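Local coordinates for methyl-accepting chemotaxis protein (PDB 6W3Y) that probably senses amino acids such as alanine through its periplasmic dCache-type ligand-binding region and passes the signal on to the chemotaxis machinery, at residues Ala78-Leu83 with Asp133-Gln138. Numbering follows the deposited sequence.
Sequences ALNVYL and DTVLKQ. With ALA (alanine), chain C.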
loop_
_atom_site.group_PDB
_atom_site.type_symbol
_atom_site.label_atom_id
_atom_site.label_comp_id
_atom_site.label_asym_id
_atom_site.label_seq_id
_atom_site.Cartn_x
_atom_site.Cartn_y
_atom_site.Cartn_z
ATOM N N ALA A 78 -5.369 11.722 -5.987
ATOM C CA ALA A 78 -4.797 11.564 -4.655
ATOM C C ALA A 78 -5.615 12.353 -3.635
ATOM O O ALA A 78 -6.322 13.302 -3.984
ATOM C CB ALA A 78 -3.361 12.009 -4.616
ATOM N N LEU A 79 -5.483 12.015 -2.353
ATOM C CA LEU A 79 -6.197 12.745 -1.307
ATOM C C LEU A 79 -5.488 14.084 -0.982
ATOM O O LEU A 79 -6.119 15.135 -0.880
ATOM C CB LEU A 79 -6.337 11.893 -0.062
ATOM C CG LEU A 79 -7.296 12.429 0.979
ATOM C CD1 LEU A 79 -8.740 12.345 0.417
ATOM C CD2 LEU A 79 -7.176 11.620 2.269
ATOM N N ASN A 80 -4.167 13.994 -0.791
ATOM C CA ASN A 80 -3.322 15.165 -0.480
ATOM C C ASN A 80 -2.009 15.005 -1.245
ATOM O O ASN A 80 -1.501 13.861 -1.319
ATOM C CB ASN A 80 -3.009 15.302 1.014
ATOM C CG ASN A 80 -4.197 15.366 1.909
ATOM O OD1 ASN A 80 -4.960 16.330 1.855
ATOM N ND2 ASN A 80 -4.314 14.365 2.787
ATOM N N VAL A 81 -1.425 16.116 -1.643
ATOM C CA VAL A 81 -0.079 16.128 -2.197
ATOM C C VAL A 81 0.570 17.385 -1.619
ATOM O O VAL A 81 -0.035 18.460 -1.636
ATOM C CB VAL A 81 -0.093 16.165 -3.750
ATOM C CG1 VAL A 81 1.325 16.261 -4.293
ATOM C CG2 VAL A 81 -0.744 14.903 -4.323
ATOM N N TYR A 82 1.784 17.248 -1.061
ATOM C CA TYR A 82 2.313 18.315 -0.208
ATOM C C TYR A 82 3.834 18.295 -0.170
ATOM O O TYR A 82 4.458 17.287 -0.496
ATOM C CB TYR A 82 1.676 18.248 1.200
ATOM C CG TYR A 82 1.700 16.877 1.830
ATOM C CD1 TYR A 82 0.646 15.990 1.608
ATOM C CD2 TYR A 82 2.731 16.423 2.658
ATOM C CE1 TYR A 82 0.656 14.710 2.167
ATOM C CE2 TYR A 82 2.733 15.174 3.247
ATOM C CZ TYR A 82 1.673 14.306 3.000
ATOM O OH TYR A 82 1.683 13.065 3.585
ATOM N N LEU A 83 4.403 19.425 0.299
ATOM C CA LEU A 83 5.826 19.583 0.435
ATOM C C LEU A 83 6.100 20.161 1.817
ATOM O O LEU A 83 5.698 21.296 2.133
ATOM C CB LEU A 83 6.381 20.498 -0.644
ATOM C CG LEU A 83 7.892 20.712 -0.632
ATOM C CD1 LEU A 83 8.641 19.430 -0.944
ATOM C CD2 LEU A 83 8.284 21.814 -1.603
ATOM N N ASP A 133 -4.868 10.081 8.260
ATOM C CA ASP A 133 -4.406 11.406 7.850
ATOM C C ASP A 133 -5.112 12.478 8.648
ATOM O O ASP A 133 -6.340 12.490 8.737
ATOM C CB ASP A 133 -4.691 11.598 6.365
ATOM C CG ASP A 133 -4.716 13.052 5.954
ATOM O OD1 ASP A 133 -3.763 13.778 6.298
ATOM O OD2 ASP A 133 -5.686 13.457 5.291
ATOM N N THR A 134 -4.337 13.420 9.195
ATOM C CA THR A 134 -4.876 14.523 10.001
ATOM C C THR A 134 -5.598 15.597 9.151
ATOM O O THR A 134 -6.415 16.366 9.679
ATOM C CB THR A 134 -3.767 15.204 10.861
ATOM O OG1 THR A 134 -2.824 15.856 10.000
ATOM C CG2 THR A 134 -3.017 14.200 11.713
ATOM N N VAL A 135 -5.271 15.708 7.864
ATOM C CA VAL A 135 -5.841 16.806 7.067
ATOM C C VAL A 135 -7.311 16.519 6.687
ATOM O O VAL A 135 -8.211 17.284 7.032
ATOM C CB VAL A 135 -4.993 17.063 5.805
ATOM C CG1 VAL A 135 -5.659 18.075 4.911
ATOM C CG2 VAL A 135 -3.618 17.537 6.200
ATOM N N LEU A 136 -7.527 15.362 6.063
ATOM C CA LEU A 136 -8.861 14.992 5.567
ATOM C C LEU A 136 -9.469 13.786 6.272
ATOM O O LEU A 136 -10.567 13.369 5.952
ATOM C CB LEU A 136 -8.827 14.807 4.056
ATOM C CG LEU A 136 -8.838 16.113 3.257
ATOM C CD1 LEU A 136 -8.605 15.821 1.789
ATOM C CD2 LEU A 136 -10.144 16.888 3.420
ATOM N N LYS A 137 -8.774 13.245 7.263
ATOM C CA LYS A 137 -9.387 12.367 8.241
ATOM C C LYS A 137 -9.820 11.024 7.631
ATOM O O LYS A 137 -10.847 10.458 7.984
ATOM C CB LYS A 137 -10.590 13.035 8.928
ATOM C CG LYS A 137 -10.410 14.491 9.268
ATOM C CD LYS A 137 -9.349 14.676 10.315
ATOM C CE LYS A 137 -9.452 16.080 10.936
ATOM N NZ LYS A 137 -8.302 16.341 11.845
ATOM N N GLN A 138 -9.039 10.567 6.678
ATOM C CA GLN A 138 -9.178 9.249 6.071
ATOM C C GLN A 138 -7.917 8.452 6.248
ATOM O O GLN A 138 -6.831 9.032 6.397
ATOM C CB GLN A 138 -9.498 9.382 4.570
ATOM C CG GLN A 138 -10.795 10.094 4.279
ATOM C CD GLN A 138 -11.096 10.228 2.815
ATOM O OE1 GLN A 138 -10.749 9.334 2.041
ATOM N NE2 GLN A 138 -11.741 11.339 2.418
HETATM N N ALA C . -1.144 12.900 5.837
HETATM C CA ALA C . -0.091 13.803 6.392
HETATM C C ALA C . -0.168 13.768 7.895
HETATM O O ALA C . -1.160 13.247 8.456
HETATM C CB ALA C . -0.316 15.206 5.905
HETATM O OXT ALA C . 0.837 14.226 8.509
#
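Asn80 and Asp133 join by a side-chain hydrogen bond at the alanine site of the first PDC sensor domain. It links the start of strand 80-84 to the loop between strands 126-132 and 139-149. Asn80 ND2 gives a hydrogen to Asp133 OD2 at 3.0 Å, with a bent N-H...O angle of 142°. The acceptor lies near the amide plane, but the amide comes in from above the carboxylate plane. The backbone N of Leu136 reaches Asp133 OD2 from the opposite face, at 2.8 Å. Asp133 OD1 takes the N of Val135, closing an Asx turn, and also the amino N of the bound alanine at 2.8 Å. Asp160 also bonds Asn80 ND2 and the bound alanine. Over one face of the Tyr82 ring sits the ligand methyl, CB, 3.6 Å from CZ. Beside the polar pair, Leu79 has CG anti to its own N (chi1 -168°). This carries its branched end to the loop, where Leu79 CG meets Leu136 CD1 at 3.7 Å. Asn80 OD1 is buried against methyls of Val135 and Leu136 and has no hydrogen-bond partner. The bonds to both Asp133 oxygens fix the carboxylate's rotation, and its negative charge would suit an ammonium group, consistent with amino acid recognition.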